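Local coordinates for hydroquinone dioxygenase large subunit (PDB 4ZXA), which forms the large subunit of a two-subunit, iron(II)-dependent hydroquinone 1,2-dioxygenase, an enzyme with a cupin fold that opens the aromatic ring of hydroquinone, at residues T49-R57 / K110-E118; L133-F144 / R156-R167. One frame throughout, in Å; residues are numbered along the deposited sequence.

Contact 1. Residues T49-R57 / K110-E118; sequences TWPAKGETR and KAAGVNYTE
A beta hairpin here packs against the loop that follows a short helix, with Trp50, Pro51 and Ala52 resting on Val114 and Tyr116. Strands 45-52 and 55-62 form the hairpin, closed by a type I' turn from Ala52 to Glu55; the other partner leaves helix 107-111 through a Schellman motif at Gly113 and enters strand 116-121, an outermost strand of the eight-stranded sheet within this chain. One hydrogen bond ties the two together. Trp50 NE1 donates to Val114 O at 2.9 Å, nearly straight at 168°, and the oxygen sits at the edge of the indole, in the ring plane. With chi1 at 69°, the indole is tucked between its own backbone N and carbonyl carbon, which brings CD1 against Tyr116 CB at 3.3 Å. Arg57 CB lies over one face of the same indole. Next along the hairpin, the methyl group of Ala52 sits against Val114 O, while the aliphatic part of Lys53 runs past Gly113, its CG 3.2 Å from Gly113 O. The guanidinium of Arg57 receives Val114 CG1 over one face and has Glu55 OE1 on the other, a long, purely electrostatic pairing. Around this end the small subunit closes in, its Ile27 packing on Arg57 and its Ile28 on Ala112. Tyr116 forms the other end of the interface: its hydroxyl is hydrogen-bonded to Glu118 OE1 at 2.6 Å, and Pro51 CG stands over the centre of its ring in a CH-pi contact, 4.1 Å from the centroid.

Contact 2. Residues L133-F144 / R156-R167; sequences LRDWTNATFDPF and RKNGENLECIER
Leu133 and Arg134 meet Ile165 where the C-terminal end of helix 122-136 and its loop, which holds a type I beta turn and an Asx turn, pack on the segment carrying the one-turn helix 162-165. Ile165 CD1 reaches the helix backbone, 3.5 Å from Arg134 CA. The extended Arg134 chain carries its guanidinium across Leu162, whose CD2 lies over the centre of one face, and into a salt-bridge network: NH1 pairs with Glu166 OE1 at 3.2 Å, whereas NE to Glu160 OE2 is long. Asp135 uses its carbonyl, with Lys157 NZ donating to Asp135 O at 2.7 Å; its carboxylate takes the backbone N of Arg30 instead. Where the helix ends, a water donates to Arg134 O and Thr137 O and accepts from Asn161 N, bridging the backbones of the two segments. Asn138 OD1 receives Asn158 N at 2.9 Å from above its carbonyl plane, and Ala139 N returns a straight bond to Asn158 O at 3.1 Å, so a side-chain acceptor and a backbone donor of neighbouring residues both engage Asn158. Beyond the type I turn from Asn138 to Phe141, Asp142 CB and CG pack on Cys164 SG. The Asp142 carboxylate, swung away from its own backbone N (chi1 167°), lies at the edge of the Arg167 guanidinium in a salt bridge, the two planes 36° apart. Pro143 CG touches Ile165 CG2 at 3.9 Å. Phe144 N closes the Asx turn on Asp142 OD1, which Arg167 NH1 reaches from the opposite face of the carboxylate plane at 3.1 Å.

The two contacts follow one another in the chain, both within the N-terminal family region: strand 116-121, which leaves contact 1, runs into helix 122-136, whose last turn opens contact 2. They do not touch; their centres are 31 Å apart and their nearest atoms about 9 Å. The centre of contact 1 lies about 26 Å from the centre of the chain, that of contact 2 about 17 Å. Both reach the small subunit, through Arg57 and Ala112 in one and Arg156 in the other. Contact 2 comes near the pocket, the side chain of Phe144 lying about 9 Å from the bound 4-hydroxybenzonitrile; the cadmium ion is held by His256, Asn258, Glu262 and His303, outside both contacts.

Contact 1. Residues T49-R57 / K110-E118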
loop_
_atom_site.group_PDB
_atom_site.type_symbol
_atom_site.label_atom_id
_atom_site.label_comp_id
_atom_site.label_asym_id
_atom_site.label_seq_id
_atom_site.Cartn_x
_atom_site.Cartn_y
_atom_site.Cartn_z
ATOM N N THR E 49 -3.353 -11.815 14.409
ATOM C CA THR E 49 -4.567 -11.926 15.209
ATOM C C THR E 49 -4.308 -11.515 16.653
ATOM O O THR E 49 -3.170 -11.539 17.116
ATOM C CB THR E 49 -5.180 -13.349 15.176
ATOM O OG1 THR E 49 -4.284 -14.285 15.784
ATOM C CG2 THR E 49 -5.478 -13.777 13.753
ATOM N N TRP E 50 -5.370 -11.134 17.355
ATOM C CA TRP E 50 -5.264 -10.671 18.730
ATOM C C TRP E 50 -6.650 -10.645 19.362
ATOM O O TRP E 50 -7.650 -10.456 18.670
ATOM C CB TRP E 50 -4.641 -9.269 18.783
ATOM C CG TRP E 50 -5.530 -8.200 18.217
ATOM C CD1 TRP E 50 -6.498 -7.503 18.883
ATOM C CD2 TRP E 50 -5.544 -7.708 16.866
ATOM N NE1 TRP E 50 -7.105 -6.601 18.038
ATOM C CE2 TRP E 50 -6.540 -6.708 16.795
ATOM C CE3 TRP E 50 -4.803 -8.010 15.713
ATOM C CZ2 TRP E 50 -6.823 -6.014 15.617
ATOM C CZ3 TRP E 50 -5.085 -7.314 14.536
ATOM C CH2 TRP E 50 -6.084 -6.329 14.499
ATOM N N PRO E 51 -6.714 -10.841 20.687
ATOM C CA PRO E 51 -7.982 -10.822 21.425
ATOM C C PRO E 51 -8.512 -9.404 21.624
ATOM O O PRO E 51 -7.723 -8.498 21.914
ATOM C CB PRO E 51 -7.593 -11.403 22.784
ATOM C CG PRO E 51 -6.138 -11.070 22.922
ATOM C CD PRO E 51 -5.578 -11.219 21.546
ATOM N N ALA E 52 -9.823 -9.224 21.469
ATOM C CA ALA E 52 -10.472 -7.949 21.765
ATOM C C ALA E 52 -11.995 -8.098 21.934
ATOM O O ALA E 52 -12.709 -8.469 20.998
ATOM C CB ALA E 52 -10.138 -6.907 20.686
ATOM N N LYS E 53 -12.487 -7.812 23.136
ATOM C CA LYS E 53 -13.909 -7.971 23.450
ATOM C C LYS E 53 -14.425 -9.386 23.161
ATOM O O LYS E 53 -15.460 -9.566 22.516
ATOM C CB LYS E 53 -14.763 -6.927 22.712
ATOM C CG LYS E 53 -14.328 -5.494 22.964
ATOM C CD LYS E 53 -15.420 -4.485 22.617
ATOM C CE LYS E 53 -16.279 -4.951 21.445
ATOM N NZ LYS E 53 -17.156 -3.859 20.906
ATOM N N GLY E 54 -13.704 -10.392 23.643
ATOM C CA GLY E 54 -14.190 -11.761 23.553
ATOM C C GLY E 54 -14.003 -12.445 22.208
ATOM O O GLY E 54 -14.194 -13.659 22.080
ATOM N N GLU E 55 -13.623 -11.678 21.195
ATOM C CA GLU E 55 -13.402 -12.273 19.890
ATOM C C GLU E 55 -11.960 -12.112 19.434
ATOM O O GLU E 55 -11.248 -11.204 19.868
ATOM C CB GLU E 55 -14.390 -11.708 18.866
ATOM C CG GLU E 55 -15.780 -12.326 18.983
ATOM C CD GLU E 55 -16.886 -11.455 18.397
ATOM O OE1 GLU E 55 -16.618 -10.686 17.445
ATOM O OE2 GLU E 55 -18.029 -11.542 18.898
ATOM N N THR E 56 -11.532 -13.023 18.575
ATOM C CA THR E 56 -10.234 -12.924 17.946
ATOM C C THR E 56 -10.324 -11.958 16.771
ATOM O O THR E 56 -11.168 -12.116 15.899
ATOM C CB THR E 56 -9.779 -14.298 17.469
ATOM O OG1 THR E 56 -9.307 -15.037 18.598
ATOM C CG2 THR E 56 -8.661 -14.173 16.443
ATOM N N ARG E 57 -9.471 -10.941 16.761
ATOM C CA ARG E 57 -9.487 -9.968 15.681
ATOM C C ARG E 57 -8.346 -10.257 14.694
ATOM O O ARG E 57 -7.299 -10.775 15.076
ATOM C CB ARG E 57 -9.372 -8.543 16.234
ATOM C CG ARG E 57 -10.138 -8.282 17.522
ATOM C CD ARG E 57 -11.547 -8.878 17.513
ATOM N NE ARG E 57 -12.559 -8.009 16.923
ATOM C CZ ARG E 57 -13.679 -7.631 17.543
ATOM N NH1 ARG E 57 -13.941 -8.031 18.779
ATOM N NH2 ARG E 57 -14.548 -6.850 16.919
ATOM N N LYS E 110 -9.613 2.198 18.227
ATOM C CA LYS E 110 -9.527 2.491 19.656
ATOM C C LYS E 110 -10.903 2.857 20.237
ATOM O O LYS E 110 -11.346 2.290 21.243
ATOM C CB LYS E 110 -8.502 3.616 19.888
ATOM C CG LYS E 110 -8.248 4.001 21.344
ATOM C CD LYS E 110 -7.310 3.031 22.061
ATOM C CE LYS E 110 -7.008 3.483 23.503
ATOM N NZ LYS E 110 -7.969 2.885 24.498
ATOM N N ALA E 111 -11.581 3.798 19.592
ATOM C CA ALA E 111 -12.928 4.171 20.011
ATOM C C ALA E 111 -13.907 2.991 20.007
ATOM O O ALA E 111 -14.837 2.954 20.803
ATOM C CB ALA E 111 -13.458 5.308 19.161
ATOM N N ALA E 112 -13.702 2.023 19.121
ATOM C CA ALA E 112 -14.581 0.849 19.086
ATOM C C ALA E 112 -14.102 -0.264 20.023
ATOM O O ALA E 112 -14.714 -1.333 20.106
ATOM C CB ALA E 112 -14.719 0.326 17.669
ATOM N N GLY E 113 -12.996 -0.008 20.718
ATOM C CA GLY E 113 -12.427 -0.969 21.646
ATOM C C GLY E 113 -12.118 -2.330 21.053
ATOM O O GLY E 113 -12.347 -3.339 21.704
ATOM N N VAL E 114 -11.599 -2.360 19.827
ATOM C CA VAL E 114 -11.169 -3.605 19.193
ATOM C C VAL E 114 -9.646 -3.700 19.101
ATOM O O VAL E 114 -9.098 -4.596 18.456
ATOM C CB VAL E 114 -11.738 -3.765 17.777
ATOM C CG1 VAL E 114 -13.256 -3.701 17.803
ATOM C CG2 VAL E 114 -11.170 -2.703 16.859
ATOM N N ASN E 115 -8.964 -2.762 19.742
ATOM C CA ASN E 115 -7.518 -2.754 19.743
ATOM C C ASN E 115 -6.956 -3.665 20.832
ATOM O O ASN E 115 -7.645 -4.021 21.779
ATOM C CB ASN E 115 -7.030 -1.331 19.983
ATOM C CG ASN E 115 -7.635 -0.718 21.236
ATOM O OD1 ASN E 115 -8.854 -0.538 21.332
ATOM N ND2 ASN E 115 -6.784 -0.388 22.200
ATOM N N TYR E 116 -5.690 -4.027 20.700
ATOM C CA TYR E 116 -4.988 -4.719 21.771
ATOM C C TYR E 116 -3.509 -4.325 21.785
ATOM O O TYR E 116 -2.889 -4.170 20.728
ATOM C CB TYR E 116 -5.144 -6.232 21.613
ATOM C CG TYR E 116 -4.350 -7.057 22.600
ATOM C CD1 TYR E 116 -4.799 -7.256 23.906
ATOM C CD2 TYR E 116 -3.164 -7.661 22.218
ATOM C CE1 TYR E 116 -4.066 -8.033 24.808
ATOM C CE2 TYR E 116 -2.429 -8.436 23.103
ATOM C CZ TYR E 116 -2.877 -8.617 24.397
ATOM O OH TYR E 116 -2.119 -9.386 25.254
ATOM N N THR E 117 -2.952 -4.167 22.982
ATOM C CA THR E 117 -1.518 -3.912 23.145
ATOM C C THR E 117 -0.952 -4.887 24.166
ATOM O O THR E 117 -1.635 -5.217 25.131
ATOM C CB THR E 117 -1.238 -2.501 23.702
ATOM O OG1 THR E 117 -2.060 -1.535 23.040
ATOM C CG2 THR E 117 0.250 -2.148 23.547
ATOM N N GLU E 118 0.284 -5.340 23.963
ATOM C CA GLU E 118 0.956 -6.182 24.949
ATOM C C GLU E 118 2.433 -5.839 25.026
ATOM O O GLU E 118 3.060 -5.576 24.006
ATOM C CB GLU E 118 0.793 -7.674 24.639
ATOM C CG GLU E 118 1.566 -8.555 25.627
ATOM C CD GLU E 118 1.149 -10.017 25.597
ATOM O OE1 GLU E 118 0.231 -10.366 24.818
ATOM O OE2 GLU E 118 1.737 -10.817 26.363
#

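Contact 2. Residues L133-F144 / R156-R167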
loop_
_atom_site.group_PDB
_atom_site.type_symbol
_atom_site.label_atom_id
_atom_site.label_comp_id
_atom_site.label_asym_id
_atom_site.label_seq_id
_atom_site.Cartn_x
_atom_site.Cartn_y
_atom_site.Cartn_z
ATOM N N LEU E 133 11.387 -13.045 10.109
ATOM C CA LEU E 133 12.090 -12.656 8.887
ATOM C C LEU E 133 12.750 -13.872 8.248
ATOM O O LEU E 133 12.615 -14.110 7.049
ATOM C CB LEU E 133 13.142 -11.573 9.155
ATOM C CG LEU E 133 12.675 -10.173 9.543
ATOM C CD1 LEU E 133 13.857 -9.354 10.085
ATOM C CD2 LEU E 133 12.021 -9.480 8.349
ATOM N N ARG E 134 13.466 -14.639 9.059
ATOM C CA ARG E 134 14.163 -15.817 8.568
ATOM C C ARG E 134 13.195 -16.721 7.831
ATOM O O ARG E 134 13.449 -17.127 6.699
ATOM C CB ARG E 134 14.825 -16.572 9.725
ATOM C CG ARG E 134 15.842 -17.623 9.294
ATOM C CD ARG E 134 16.526 -18.277 10.503
ATOM N NE ARG E 134 17.576 -19.212 10.091
ATOM C CZ ARG E 134 18.881 -19.027 10.295
ATOM N NH1 ARG E 134 19.328 -17.941 10.929
ATOM N NH2 ARG E 134 19.747 -19.938 9.871
ATOM N N ASP E 135 12.068 -17.019 8.466
ATOM C CA ASP E 135 11.130 -17.966 7.891
ATOM C C ASP E 135 10.333 -17.414 6.691
ATOM O O ASP E 135 10.118 -18.126 5.714
ATOM C CB ASP E 135 10.202 -18.521 8.970
ATOM C CG ASP E 135 9.348 -19.679 8.461
ATOM O OD1 ASP E 135 9.906 -20.776 8.238
ATOM O OD2 ASP E 135 8.122 -19.491 8.278
ATOM N N TRP E 136 9.908 -16.153 6.750
ATOM C CA TRP E 136 9.016 -15.614 5.721
ATOM C C TRP E 136 9.737 -14.955 4.538
ATOM O O TRP E 136 9.105 -14.592 3.529
ATOM C CB TRP E 136 8.014 -14.631 6.334
ATOM C CG TRP E 136 7.120 -15.252 7.362
ATOM C CD1 TRP E 136 7.117 -16.552 7.769
ATOM C CD2 TRP E 136 6.090 -14.596 8.110
ATOM N NE1 TRP E 136 6.155 -16.746 8.721
ATOM C CE2 TRP E 136 5.509 -15.559 8.951
ATOM C CE3 TRP E 136 5.603 -13.285 8.143
ATOM C CZ2 TRP E 136 4.467 -15.258 9.824
ATOM C CZ3 TRP E 136 4.568 -12.987 9.011
ATOM C CH2 TRP E 136 4.011 -13.966 9.836
ATOM N N THR E 137 11.051 -14.805 4.655
ATOM C CA THR E 137 11.815 -14.229 3.566
ATOM C C THR E 137 12.445 -15.298 2.679
ATOM O O THR E 137 13.391 -15.968 3.069
ATOM C CB THR E 137 12.905 -13.283 4.070
ATOM O OG1 THR E 137 12.329 -12.326 4.969
ATOM C CG2 THR E 137 13.552 -12.563 2.893
ATOM N N ASN E 138 11.911 -15.425 1.474
ATOM C CA ASN E 138 12.383 -16.385 0.502
ATOM C C ASN E 138 13.648 -15.890 -0.146
ATOM O O ASN E 138 13.983 -14.718 -0.027
ATOM C CB ASN E 138 11.310 -16.597 -0.559
ATOM C CG ASN E 138 10.012 -17.077 0.036
ATOM O OD1 ASN E 138 10.012 -17.917 0.941
ATOM N ND2 ASN E 138 8.898 -16.527 -0.440
ATOM N N ALA E 139 14.332 -16.787 -0.851
ATOM C CA ALA E 139 15.659 -16.509 -1.408
ATOM C C ALA E 139 15.587 -15.466 -2.507
ATOM O O ALA E 139 16.607 -14.988 -2.993
ATOM C CB ALA E 139 16.277 -17.784 -1.950
ATOM N N THR E 140 14.368 -15.098 -2.862
ATOM C CA THR E 140 14.110 -14.311 -4.036
ATOM C C THR E 140 13.782 -12.853 -3.645
ATOM O O THR E 140 13.579 -11.997 -4.499
ATOM C CB THR E 140 12.953 -14.985 -4.805
ATOM O OG1 THR E 140 13.080 -14.771 -6.216
ATOM C CG2 THR E 140 11.619 -14.496 -4.303
ATOM N N PHE E 141 13.771 -12.578 -2.346
ATOM C CA PHE E 141 13.313 -11.291 -1.824
ATOM C C PHE E 141 14.239 -10.718 -0.744
ATOM O O PHE E 141 14.508 -11.357 0.271
ATOM C CB PHE E 141 11.885 -11.437 -1.270
ATOM C CG PHE E 141 11.288 -10.159 -0.739
ATOM C CD1 PHE E 141 10.822 -9.180 -1.611
ATOM C CD2 PHE E 141 11.154 -9.949 0.630
ATOM C CE1 PHE E 141 10.257 -7.997 -1.136
ATOM C CE2 PHE E 141 10.591 -8.773 1.112
ATOM C CZ PHE E 141 10.143 -7.790 0.221
ATOM N N ASP E 142 14.700 -9.493 -0.964
ATOM C CA ASP E 142 15.557 -8.790 -0.020
ATOM C C ASP E 142 14.795 -7.600 0.558
ATOM O O ASP E 142 14.651 -6.574 -0.099
ATOM C CB ASP E 142 16.831 -8.334 -0.732
ATOM C CG ASP E 142 17.637 -7.316 0.072
ATOM O OD1 ASP E 142 17.437 -7.167 1.296
ATOM O OD2 ASP E 142 18.499 -6.664 -0.538
ATOM N N PRO E 143 14.317 -7.735 1.803
ATOM C CA PRO E 143 13.500 -6.752 2.534
ATOM C C PRO E 143 14.198 -5.398 2.746
ATOM O O PRO E 143 13.537 -4.431 3.134
ATOM C CB PRO E 143 13.278 -7.416 3.904
ATOM C CG PRO E 143 13.694 -8.814 3.747
ATOM C CD PRO E 143 14.712 -8.858 2.659
ATOM N N PHE E 144 15.504 -5.338 2.501
ATOM C CA PHE E 144 16.273 -4.117 2.713
ATOM C C PHE E 144 16.471 -3.289 1.435
ATOM O O PHE E 144 17.102 -2.235 1.456
ATOM C CB PHE E 144 17.633 -4.480 3.285
ATOM C CG PHE E 144 17.843 -4.021 4.693
ATOM C CD1 PHE E 144 18.441 -4.860 5.619
ATOM C CD2 PHE E 144 17.475 -2.745 5.081
ATOM C CE1 PHE E 144 18.648 -4.441 6.903
ATOM C CE2 PHE E 144 17.692 -2.312 6.377
ATOM C CZ PHE E 144 18.278 -3.163 7.283
ATOM N N ARG E 156 4.763 -19.423 -2.101
ATOM C CA ARG E 156 4.999 -20.356 -1.021
ATOM C C ARG E 156 6.459 -20.319 -0.562
ATOM O O ARG E 156 7.334 -19.790 -1.261
ATOM C CB ARG E 156 4.540 -21.753 -1.447
ATOM C CG ARG E 156 3.058 -21.757 -1.759
ATOM C CD ARG E 156 2.539 -23.100 -2.231
ATOM N NE ARG E 156 1.086 -23.072 -2.399
ATOM C CZ ARG E 156 0.396 -23.987 -3.072
ATOM N NH1 ARG E 156 1.028 -25.008 -3.645
ATOM N NH2 ARG E 156 -0.923 -23.878 -3.175
ATOM N N LYS E 157 6.715 -20.837 0.634
ATOM C CA LYS E 157 8.069 -20.814 1.164
ATOM C C LYS E 157 9.045 -21.307 0.115
ATOM O O LYS E 157 8.768 -22.261 -0.610
ATOM C CB LYS E 157 8.179 -21.662 2.423
ATOM C CG LYS E 157 9.612 -21.838 2.897
ATOM C CD LYS E 157 10.218 -20.545 3.407
ATOM C CE LYS E 157 11.604 -20.825 3.953
ATOM N NZ LYS E 157 12.066 -19.836 4.936
ATOM N N ASN E 158 10.191 -20.652 0.015
ATOM C CA ASN E 158 11.092 -20.971 -1.073
ATOM C C ASN E 158 12.530 -20.522 -0.828
ATOM O O ASN E 158 13.011 -19.541 -1.417
ATOM C CB ASN E 158 10.558 -20.393 -2.377
ATOM C CG ASN E 158 11.347 -20.867 -3.572
ATOM O OD1 ASN E 158 12.522 -21.214 -3.445
ATOM N ND2 ASN E 158 10.706 -20.912 -4.739
ATOM N N GLY E 159 13.215 -21.259 0.040
ATOM C CA GLY E 159 14.572 -20.920 0.408
ATOM C C GLY E 159 14.644 -19.854 1.483
ATOM O O GLY E 159 13.641 -19.456 2.081
ATOM N N GLU E 160 15.860 -19.397 1.734
ATOM C CA GLU E 160 16.103 -18.397 2.748
ATOM C C GLU E 160 16.920 -17.301 2.098
ATOM O O GLU E 160 17.424 -17.472 0.983
ATOM C CB GLU E 160 16.870 -19.007 3.930
ATOM C CG GLU E 160 16.003 -19.754 4.931
ATOM C CD GLU E 160 16.812 -20.417 6.045
ATOM O OE1 GLU E 160 18.057 -20.476 5.941
ATOM O OE2 GLU E 160 16.200 -20.888 7.028
ATOM N N ASN E 161 17.046 -16.171 2.784
ATOM C CA ASN E 161 17.939 -15.107 2.336
ATOM C C ASN E 161 18.687 -14.521 3.526
ATOM O O ASN E 161 18.605 -13.324 3.788
ATOM C CB ASN E 161 17.158 -14.013 1.615
ATOM C CG ASN E 161 17.999 -13.275 0.600
ATOM O OD1 ASN E 161 17.513 -12.389 -0.103
ATOM N ND2 ASN E 161 19.267 -13.647 0.505
ATOM N N LEU E 162 19.395 -15.389 4.251
ATOM C CA LEU E 162 20.120 -15.010 5.462
ATOM C C LEU E 162 21.070 -13.846 5.218
ATOM O O LEU E 162 21.241 -12.978 6.082
ATOM C CB LEU E 162 20.923 -16.195 5.990
ATOM C CG LEU E 162 20.146 -17.491 6.213
ATOM C CD1 LEU E 162 21.043 -18.603 6.766
ATOM C CD2 LEU E 162 19.002 -17.216 7.152
ATOM N N GLU E 163 21.692 -13.840 4.042
ATOM C CA GLU E 163 22.671 -12.815 3.722
ATOM C C GLU E 163 22.044 -11.427 3.687
ATOM O O GLU E 163 22.721 -10.433 3.955
ATOM C CB GLU E 163 23.402 -13.124 2.411
ATOM C CG GLU E 163 24.239 -14.418 2.447
ATOM C CD GLU E 163 25.195 -14.487 3.647
ATOM O OE1 GLU E 163 24.887 -15.225 4.620
ATOM O OE2 GLU E 163 26.256 -13.808 3.613
ATOM N N CYS E 164 20.756 -11.347 3.377
ATOM C CA CYS E 164 20.107 -10.042 3.311
ATOM C C CYS E 164 19.508 -9.611 4.631
ATOM O O CYS E 164 19.470 -8.422 4.928
ATOM C CB CYS E 164 19.048 -9.996 2.214
ATOM S SG CYS E 164 19.771 -10.152 0.591
ATOM N N ILE E 165 19.043 -10.567 5.427
ATOM C CA ILE E 165 18.424 -10.211 6.690
ATOM C C ILE E 165 19.391 -10.206 7.878
ATOM O O ILE E 165 19.096 -9.600 8.904
ATOM C CB ILE E 165 17.197 -11.079 6.994
ATOM C CG1 ILE E 165 17.595 -12.542 7.085
ATOM C CG2 ILE E 165 16.128 -10.877 5.916
ATOM C CD1 ILE E 165 16.556 -13.398 7.776
ATOM N N GLU E 166 20.531 -10.875 7.757
ATOM C CA GLU E 166 21.530 -10.833 8.832
ATOM C C GLU E 166 22.778 -10.097 8.380
ATOM O O GLU E 166 23.860 -10.678 8.292
ATOM C CB GLU E 166 21.942 -12.232 9.291
ATOM C CG GLU E 166 20.822 -13.180 9.655
ATOM C CD GLU E 166 21.369 -14.527 10.091
ATOM O OE1 GLU E 166 20.972 -15.562 9.521
ATOM O OE2 GLU E 166 22.221 -14.548 11.000
ATOM N N ARG E 167 22.641 -8.819 8.077
ATOM C CA ARG E 167 23.810 -8.058 7.693
ATOM C C ARG E 167 24.623 -7.723 8.944
ATOM O O ARG E 167 24.156 -7.034 9.840
ATOM C CB ARG E 167 23.415 -6.828 6.868
ATOM C CG ARG E 167 23.334 -7.117 5.342
ATOM C CD ARG E 167 22.133 -6.446 4.696
ATOM N NE ARG E 167 22.244 -6.343 3.241
ATOM C CZ ARG E 167 21.216 -6.480 2.402
ATOM N NH1 ARG E 167 20.015 -6.743 2.888
ATOM N NH2 ARG E 167 21.377 -6.373 1.084
HETATM O O HOH W 1 15.256 -16.049 5.200
#